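Local coordinates for protein aspartate aminotransferase (Rhodobacter sphaeroides, PDB 3NRA) that probably catalyses the pyridoxal 5'-phosphate-dependent transfer of an amino group from L-aspartate to 2-oxoglutarate, giving oxaloacetate and L-glutamate, at residues 110-115 against 134-139; 116-121 against 273-278; 183-188 against 215-220. All coordinates share one frame; numbering follows the deposited sequence. Where two conformers were deposited one is given.

Interaction 1 of 3, residues 110-115 against 134-139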
loop_
_atom_site.group_PDB
_atom_site.type_symbol
_atom_site.label_atom_id
_atom_site.label_comp_id
_atom_site.label_asym_id
_atom_site.label_seq_id
_atom_site.Cartn_x
_atom_site.Cartn_y
_atom_site.Cartn_z
ATOM N N GLY B 110 -4.596 2.052 5.003
ATOM C CA GLY B 110 -4.398 1.970 6.436
ATOM C C GLY B 110 -3.713 3.226 6.934
ATOM O O GLY B 110 -3.239 4.070 6.131
ATOM N N THR B 111 -3.713 3.393 8.240
ATOM C CA THR B 111 -2.885 4.391 8.872
ATOM C C THR B 111 -1.406 4.018 8.704
ATOM O O THR B 111 -0.532 4.916 8.659
ATOM C CB THR B 111 -3.259 4.575 10.365
ATOM O OG1 THR B 111 -4.575 5.074 10.441
ATOM C CG2 THR B 111 -2.358 5.556 11.051
ATOM N N GLN B 112 -1.107 2.710 8.581
ATOM C CA GLN B 112 0.268 2.296 8.200
ATOM C C GLN B 112 0.666 2.937 6.871
ATOM O O GLN B 112 1.780 3.435 6.735
ATOM C CB GLN B 112 0.398 0.759 8.094
ATOM C CG GLN B 112 1.847 0.257 7.911
ATOM C CD GLN B 112 2.761 0.672 9.079
ATOM O OE1 GLN B 112 2.399 0.507 10.245
ATOM N NE2 GLN B 112 3.950 1.194 8.756
ATOM N N GLY B 113 -0.257 2.903 5.896
ATOM C CA GLY B 113 -0.050 3.562 4.601
ATOM C C GLY B 113 0.321 5.032 4.747
ATOM O O GLY B 113 1.285 5.493 4.134
ATOM N N ALA B 114 -0.418 5.739 5.597
ATOM C CA ALA B 114 -0.154 7.118 5.881
ATOM C C ALA B 114 1.207 7.336 6.556
ATOM O O ALA B 114 1.941 8.295 6.204
ATOM C CB ALA B 114 -1.276 7.707 6.733
ATOM N N LEU B 115 1.548 6.462 7.502
ATOM C CA LEU B 115 2.802 6.553 8.227
ATOM C C LEU B 115 4.005 6.392 7.300
ATOM O O LEU B 115 4.953 7.217 7.340
ATOM C CB LEU B 115 2.845 5.496 9.319
ATOM C CG LEU B 115 4.051 5.449 10.239
ATOM C CD1 LEU B 115 4.250 6.767 11.008
ATOM C CD2 LEU B 115 3.937 4.224 11.211
ATOM N N PRO B 134 9.368 3.540 24.637
ATOM C CA PRO B 134 8.795 2.680 23.625
ATOM C C PRO B 134 7.803 3.395 22.725
ATOM O O PRO B 134 7.131 4.357 23.162
ATOM C CB PRO B 134 8.092 1.628 24.453
ATOM C CG PRO B 134 7.677 2.374 25.668
ATOM C CD PRO B 134 8.827 3.215 25.969
ATOM N N ASP B 135 7.702 2.935 21.467
ATOM C CA ASP B 135 6.658 3.392 20.580
ATOM C C ASP B 135 6.429 2.354 19.438
ATOM O O ASP B 135 6.992 1.249 19.437
ATOM C CB ASP B 135 7.021 4.792 20.019
ATOM C CG ASP B 135 5.787 5.675 19.734
ATOM O OD1 ASP B 135 4.752 5.133 19.315
ATOM O OD2 ASP B 135 5.885 6.923 19.858
ATOM N N TYR B 136 5.567 2.712 18.514
ATOM C CA TYR B 136 5.042 1.801 17.514
ATOM C C TYR B 136 6.175 1.105 16.740
ATOM O O TYR B 136 7.205 1.728 16.423
ATOM C CB TYR B 136 4.146 2.615 16.567
ATOM C CG TYR B 136 3.478 1.847 15.483
ATOM C CD1 TYR B 136 2.436 0.960 15.770
ATOM C CD2 TYR B 136 3.787 2.079 14.147
ATOM C CE1 TYR B 136 1.779 0.274 14.765
ATOM C CE2 TYR B 136 3.141 1.401 13.150
ATOM C CZ TYR B 136 2.113 0.500 13.474
ATOM O OH TYR B 136 1.452 -0.185 12.485
ATOM N N PHE B 137 5.979 -0.189 16.457
ATOM C CA PHE B 137 7.034 -1.074 15.875
ATOM C C PHE B 137 7.635 -0.516 14.584
ATOM O O PHE B 137 8.841 -0.645 14.339
ATOM C CB PHE B 137 6.496 -2.531 15.653
ATOM C CG PHE B 137 5.892 -2.765 14.274
ATOM C CD1 PHE B 137 4.606 -2.349 13.980
ATOM C CD2 PHE B 137 6.653 -3.353 13.248
ATOM C CE1 PHE B 137 4.080 -2.479 12.671
ATOM C CE2 PHE B 137 6.123 -3.508 11.965
ATOM C CZ PHE B 137 4.829 -3.066 11.683
ATOM N N ALA B 138 6.809 0.143 13.777
ATOM C CA ALA B 138 7.256 0.631 12.455
ATOM C C ALA B 138 8.150 1.899 12.520
ATOM O O ALA B 138 8.856 2.184 11.583
ATOM C CB ALA B 138 6.037 0.871 11.523
ATOM N N ASN B 139 8.103 2.636 13.627
ATOM C CA ASN B 139 8.683 3.991 13.683
ATOM C C ASN B 139 10.203 3.999 13.470
ATOM O O ASN B 139 10.696 4.637 12.547
ATOM C CB ASN B 139 8.302 4.699 15.010
ATOM C CG ASN B 139 6.806 5.051 15.085
ATOM O OD1 ASN B 139 6.043 4.675 14.219
ATOM N ND2 ASN B 139 6.400 5.797 16.135
#
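The ring of Tyr-136 meets Gln-112 at its edge, where OE1 lies close to the ring plane, and the amide is turned only 18° from that plane. The same rim carries Asn-139 OD1 in plane, while Phe-137 CD1 sits over one face, 3.8 Å above it and offset toward the rim. Ala-138 CB in turn covers part of a face of the Phe-137 ring. Tyr-136 OH donates to Gln-112 OE1 at 2.5 Å, a short bond that runs nearly straight on from the carbonyl (C=O...O angle 170°). In Gln-112, CG lies anti to the backbone N and the chain bends at chi2 (60°), which sets CD beside the tyrosine hydroxyl; NE2 lies 3.5 Å from Ala-138 CB. Beside this pair, Leu-115 CD2 packs at 3.5 Å from Tyr-136 CE2 and 4.0 Å from Ala-138 CB, its side chain running past the tyrosine in the opposite sense. OE1 is thus held within the chain, while NE2 donates across the dimer to Ile-281 O of the second subunit, which fits only one orientation of the amide. The backbone N atoms of Gln-112 and Thr-111 hydrogen-bond the phosphate of the cofactor-lysine adduct at position 253, so Gln-112 links the phosphate site to the interface.

Interaction 2 of 3, residues 116-121 against 273-278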
loop_
_atom_site.group_PDB
_atom_site.type_symbol
_atom_site.label_atom_id
_atom_site.label_comp_id
_atom_site.label_asym_id
_atom_site.label_seq_id
_atom_site.Cartn_x
_atom_site.Cartn_y
_atom_site.Cartn_z
ATOM N N PHE B 116 3.981 5.351 6.463
ATOM C CA PHE B 116 5.026 5.173 5.488
ATOM C C PHE B 116 5.252 6.430 4.658
ATOM O O PHE B 116 6.396 6.853 4.442
ATOM C CB PHE B 116 4.700 4.035 4.522
ATOM C CG PHE B 116 5.781 3.813 3.468
ATOM C CD1 PHE B 116 6.974 3.268 3.812
ATOM C CD2 PHE B 116 5.592 4.200 2.170
ATOM C CE1 PHE B 116 7.967 3.079 2.876
ATOM C CE2 PHE B 116 6.571 4.010 1.231
ATOM C CZ PHE B 116 7.756 3.433 1.589
ATOM N N LEU B 117 4.168 6.935 4.079
ATOM C CA LEU B 117 4.252 8.089 3.171
ATOM C C LEU B 117 4.760 9.324 3.913
ATOM O O LEU B 117 5.586 10.064 3.397
ATOM C CB LEU B 117 2.864 8.374 2.558
ATOM C CG LEU B 117 2.314 7.301 1.592
ATOM C CD1 LEU B 117 0.914 7.636 1.177
ATOM C CD2 LEU B 117 3.233 7.168 0.356
ATOM N N ALA B 118 4.253 9.525 5.133
ATOM C CA ALA B 118 4.605 10.675 5.941
ATOM C C ALA B 118 6.114 10.683 6.264
ATOM O O ALA B 118 6.781 11.728 6.162
ATOM C CB ALA B 118 3.787 10.682 7.214
ATOM N N VAL B 119 6.662 9.517 6.611
ATOM C CA VAL B 119 8.101 9.430 6.869
ATOM C C VAL B 119 8.882 9.601 5.542
ATOM O O VAL B 119 9.904 10.312 5.496
ATOM C CB VAL B 119 8.467 8.117 7.547
ATOM C CG1 VAL B 119 9.993 8.015 7.747
ATOM C CG2 VAL B 119 7.704 7.970 8.909
ATOM N N ALA B 120 8.384 8.982 4.464
ATOM C CA ALA B 120 9.039 9.096 3.131
ATOM C C ALA B 120 9.107 10.539 2.660
ATOM O O ALA B 120 10.107 10.954 2.075
ATOM C CB ALA B 120 8.315 8.258 2.098
ATOM N N ALA B 121 8.036 11.296 2.928
ATOM C CA ALA B 121 7.943 12.720 2.527
ATOM C C ALA B 121 8.740 13.694 3.430
ATOM O O ALA B 121 8.864 14.880 3.096
ATOM C CB ALA B 121 6.507 13.124 2.475
ATOM N N ALA B 273 1.096 17.056 -0.264
ATOM C CA ALA B 273 1.332 17.020 -1.729
ATOM C C ALA B 273 2.457 16.006 -2.109
ATOM O O ALA B 273 2.322 15.251 -3.062
ATOM C CB ALA B 273 1.660 18.459 -2.292
ATOM N N ARG B 274 3.544 15.997 -1.332
ATOM C CA ARG B 274 4.599 14.994 -1.510
ATOM C C ARG B 274 4.083 13.557 -1.310
ATOM O O ARG B 274 4.355 12.691 -2.133
ATOM C CB ARG B 274 5.769 15.277 -0.585
ATOM C CG ARG B 274 6.523 16.568 -0.953
ATOM C CD ARG B 274 7.921 16.574 -0.414
ATOM N NE ARG B 274 7.991 16.768 1.031
ATOM C CZ ARG B 274 8.441 17.873 1.661
ATOM N NH1 ARG B 274 8.836 18.963 0.992
ATOM N NH2 ARG B 274 8.496 17.886 2.989
HETATM N N MSE B 275 3.303 13.336 -0.240
HETATM C CA MSE B 275 2.751 12.006 0.072
HETATM C C MSE B 275 1.826 11.500 -1.067
HETATM O O MSE B 275 1.791 10.307 -1.357
HETATM C CB MSE B 275 1.954 12.049 1.392
HETATM C CG MSE B 275 2.791 12.367 2.653
HETATM SE SE MSE B 275 1.688 12.692 4.203
HETATM C CE MSE B 275 0.894 10.951 4.284
ATOM N N GLU B 276 1.099 12.436 -1.690
ATOM C CA GLU B 276 0.217 12.151 -2.840
ATOM C C GLU B 276 1.006 11.687 -4.034
ATOM O O GLU B 276 0.646 10.724 -4.702
ATOM C CB GLU B 276 -0.552 13.419 -3.238
ATOM C CG GLU B 276 -1.596 13.220 -4.353
ATOM C CD GLU B 276 -1.076 13.518 -5.752
ATOM O OE1 GLU B 276 -0.789 14.695 -6.046
ATOM O OE2 GLU B 276 -1.001 12.581 -6.564
ATOM N N LYS B 277 2.094 12.390 -4.316
ATOM C CA LYS B 277 2.928 12.057 -5.459
ATOM C C LYS B 277 3.546 10.676 -5.263
ATOM O O LYS B 277 3.530 9.849 -6.174
ATOM C CB LYS B 277 4.021 13.120 -5.664
ATOM C CG LYS B 277 3.518 14.418 -6.291
ATOM C CD LYS B 277 4.382 15.626 -5.846
ATOM C CE LYS B 277 4.325 16.811 -6.826
ATOM N NZ LYS B 277 5.626 16.947 -7.608
ATOM N N LEU B 278 3.999 10.399 -4.045
ATOM C CA LEU B 278 4.557 9.104 -3.748
ATOM C C LEU B 278 3.499 7.978 -3.783
ATOM O O LEU B 278 3.773 6.905 -4.308
ATOM C CB LEU B 278 5.286 9.124 -2.426
ATOM C CG LEU B 278 5.925 7.816 -1.957
ATOM C CD1 LEU B 278 6.778 7.184 -3.030
ATOM C CD2 LEU B 278 6.750 8.082 -0.715
#
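Met-275, a selenomethionine, reaches from helix 269-282 to helix 110-120 in a crossed helix pair of the large, cofactor-binding domain of this fold-type I aminotransferase. The axes of 116-120 and 273-278 approach to 8.8 Å, at 115° between their directions. From the backbone outward, Met-275 CB lies 4.0 Å from Leu-117 CB, and CG packs against Ala-121 CB at 3.8 Å and near Leu-117 O. SE passes beside Ala-118 CA, and a bend at chi3 (63°) turns CE back onto Leu-117 CB and Ala-118 N, both at 3.7 Å. The chain thus runs beside the 116-121 backbone, touching residues on successive turns, while Ile-106 of the neighbouring strand also packs on it. A turn further along, Leu-278 crosses Leu-117 at a slant: Leu-278 CG meets Leu-117 CD2 at 3.6 Å. Leu-278 CD2 lies 3.2 Å from Ala-120 CB, tighter than usual van der Waals contact. Ala-120 and Ala-121 point CB toward the other helix, while that of Ala-118, directed away overall, still touches Met-275 CE. Arg-274 and Leu-278 also pack on Phe-8 of the second subunit, which places this contact beside the dimer interface. At the other end, Arg-274 bends at chi3 over the C-terminal end of the 116-121 segment, where its NE and NH2 both make weak, bent hydrogen bonds to Ala-121 O, the NE one at 2.9 Å.

Interaction 3 of 3, residues 183-188 against 215-220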
loop_
_atom_site.group_PDB
_atom_site.type_symbol
_atom_site.label_atom_id
_atom_site.label_comp_id
_atom_site.label_asym_id
_atom_site.label_seq_id
_atom_site.Cartn_x
_atom_site.Cartn_y
_atom_site.Cartn_z
ATOM N N PHE B 183 9.927 14.896 14.286
ATOM C CA PHE B 183 9.533 14.112 15.459
ATOM C C PHE B 183 8.248 13.331 15.138
ATOM O O PHE B 183 7.280 13.908 14.701
ATOM C CB PHE B 183 9.288 15.064 16.632
ATOM C CG PHE B 183 8.733 14.393 17.886
ATOM C CD1 PHE B 183 9.339 13.261 18.422
ATOM C CD2 PHE B 183 7.674 14.971 18.585
ATOM C CE1 PHE B 183 8.876 12.694 19.586
ATOM C CE2 PHE B 183 7.176 14.366 19.739
ATOM C CZ PHE B 183 7.793 13.228 20.237
ATOM N N LEU B 184 8.280 12.008 15.365
ATOM C CA LEU B 184 7.178 11.091 15.082
ATOM C C LEU B 184 6.813 10.429 16.388
ATOM O O LEU B 184 7.715 9.947 17.103
ATOM C CB LEU B 184 7.631 10.027 14.080
ATOM C CG LEU B 184 6.771 8.775 13.948
ATOM C CD1 LEU B 184 5.325 9.105 13.447
ATOM C CD2 LEU B 184 7.471 7.747 13.058
ATOM N N PHE B 185 5.518 10.440 16.733
ATOM C CA PHE B 185 5.027 9.787 17.943
ATOM C C PHE B 185 3.573 9.358 17.827
ATOM O O PHE B 185 2.788 9.968 17.062
ATOM C CB PHE B 185 5.242 10.693 19.185
ATOM C CG PHE B 185 4.246 11.816 19.326
ATOM C CD1 PHE B 185 4.250 12.878 18.449
ATOM C CD2 PHE B 185 3.363 11.848 20.408
ATOM C CE1 PHE B 185 3.345 13.946 18.596
ATOM C CE2 PHE B 185 2.452 12.894 20.562
ATOM C CZ PHE B 185 2.445 13.948 19.651
ATOM N N SER B 186 3.217 8.290 18.560
ATOM C CA SER B 186 1.832 7.880 18.694
ATOM C C SER B 186 1.213 8.422 19.993
ATOM O O SER B 186 1.865 8.467 21.036
ATOM C CB SER B 186 1.684 6.334 18.622
ATOM O OG SER B 186 2.266 5.721 19.743
ATOM N N ASN B 187 -0.042 8.850 19.882
ATOM C CA ASN B 187 -0.832 9.381 20.977
ATOM C C ASN B 187 -2.299 8.987 20.751
ATOM O O ASN B 187 -2.915 9.510 19.854
ATOM C CB ASN B 187 -0.734 10.903 21.028
ATOM C CG ASN B 187 -1.420 11.478 22.231
ATOM O OD1 ASN B 187 -1.617 10.785 23.222
ATOM N ND2 ASN B 187 -1.808 12.740 22.152
ATOM N N PRO B 188 -2.846 8.033 21.555
ATOM C CA PRO B 188 -2.221 7.320 22.640
ATOM C C PRO B 188 -1.029 6.470 22.191
ATOM O O PRO B 188 -1.000 5.956 21.040
ATOM C CB PRO B 188 -3.335 6.421 23.150
ATOM C CG PRO B 188 -4.147 6.139 21.970
ATOM C CD PRO B 188 -4.192 7.492 21.291
ATOM N N VAL B 215 6.282 17.606 12.834
ATOM C CA VAL B 215 5.804 16.583 13.729
ATOM C C VAL B 215 4.761 15.752 12.994
ATOM O O VAL B 215 3.858 16.307 12.358
ATOM C CB VAL B 215 5.138 17.203 15.017
ATOM C CG1 VAL B 215 4.544 16.134 15.870
ATOM C CG2 VAL B 215 6.145 18.053 15.821
ATOM N N ILE B 216 4.908 14.435 13.068
ATOM C CA ILE B 216 3.904 13.464 12.607
ATOM C C ILE B 216 3.253 12.895 13.851
ATOM O O ILE B 216 3.909 12.217 14.625
ATOM C CB ILE B 216 4.571 12.311 11.811
ATOM C CG1 ILE B 216 5.401 12.865 10.629
ATOM C CG2 ILE B 216 3.520 11.272 11.333
ATOM C CD1 ILE B 216 6.474 11.857 10.091
ATOM N N ALA B 217 2.001 13.249 14.102
ATOM C CA ALA B 217 1.279 12.772 15.284
ATOM C C ALA B 217 0.354 11.615 14.886
ATOM O O ALA B 217 -0.586 11.799 14.112
ATOM C CB ALA B 217 0.483 13.891 15.904
ATOM N N ASP B 218 0.679 10.410 15.368
ATOM C CA ASP B 218 -0.068 9.200 15.026
ATOM C C ASP B 218 -1.167 8.978 16.104
ATOM O O ASP B 218 -0.916 8.424 17.190
ATOM C CB ASP B 218 0.902 8.002 14.924
ATOM C CG ASP B 218 0.229 6.724 14.426
ATOM O OD1 ASP B 218 -1.006 6.653 14.442
ATOM O OD2 ASP B 218 0.957 5.780 14.039
ATOM N N GLN B 219 -2.382 9.399 15.764
ATOM C CA GLN B 219 -3.508 9.406 16.675
ATOM C C GLN B 219 -4.482 8.312 16.346
ATOM O O GLN B 219 -5.704 8.438 16.601
ATOM C CB GLN B 219 -4.186 10.776 16.634
ATOM C CG GLN B 219 -3.196 11.978 16.803
ATOM C CD GLN B 219 -3.918 13.310 17.086
ATOM O OE1 GLN B 219 -3.303 14.280 17.546
ATOM N NE2 GLN B 219 -5.239 13.344 16.831
ATOM N N LEU B 220 -3.943 7.201 15.850
ATOM C CA LEU B 220 -4.736 6.060 15.370
ATOM C C LEU B 220 -5.836 5.652 16.323
ATOM O O LEU B 220 -6.978 5.389 15.888
ATOM C CB LEU B 220 -3.828 4.860 15.138
ATOM C CG LEU B 220 -4.441 3.558 14.573
ATOM C CD1 LEU B 220 -5.054 2.682 15.712
ATOM C CD2 LEU B 220 -5.454 3.824 13.434
HETATM O O HOH W 1 -1.947 14.889 19.805
HETATM O O HOH W 2 -2.530 5.995 18.591
#
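Phe-183 to Ser-186 and Val-215 to Asp-218 pair as parallel neighbours in the central sheet, joined by helix 198-211 in a beta-alpha-beta unit. Three backbone hydrogen bonds join the strands, Ile-216 N to Phe-183 O, Phe-185 N to Ile-216 O and Asp-218 N to Phe-185 O (2.7 Å, N-H...O 172°), and a fourth, Asn-187 N to Asp-218 O, continues just past them. In the last, the donor stands 35° out of the carbonyl plane, as 183-188 leaves the sheet toward the cis peptide before Pro-188. CA-H...O contacts accompany these bonds, among them Val-215 CA to Phe-183 O at 3.2 Å.

Apolar contacts line both faces. On one, Leu-184 CD1 meets Ile-216 CG2 at 3.5 Å, next to Leu-115 and Ala-118 of helix 110-120. On the other, the Phe-185 ring takes Val-215 CG1 at its edge, 3.7 Å from CE1, and the same CE1 approaches Ala-217 CB at 3.9 Å. Phe-185 CG stands between the backbone N and the carbonyl carbon (chi1 78°), which turns the ring's base toward the neighbouring strand.

Two waters bridge the strand ends and the residues after them. One accepts from Asn-187 ND2 and donates to Gln-219 OE1 at 2.7 Å; another donates to both Pro-188 O and Asp-218 O. Asn-187 OD1 accepts from Tyr-196 N, and Gln-219 NE2 bonds to His-233 ND1.

Asp-218 OD2 hydrogen-bonds the pyridine N1 of the cofactor-lysine adduct at position 253. A carboxylate there would favour a protonated pyridine nitrogen, consistent with the electron-sink role of the cofactor in this family.

Of the elements in these contacts, helix 110-120 comes first from the N terminus and serves two of them. Its opening turns close a short loop with 134-139 in interaction 1, around strand 128-133; its later turns pair with 273-278, so that interaction 2 closes a much longer loop, and the two cross along the chain. Interaction 3 follows interaction 1 in series and lies nested within the loop of interaction 2. Asp-135 OD1 to Ser-186 OG, 2.6 Å and a probable hydrogen bond, joins interactions 1 and 3. Together they tie helix 110-120 to the central sheet and to helices 137-145 and 269-282; interactions 1 and 3 also reach the cofactor, and 1 and 2 the second subunit.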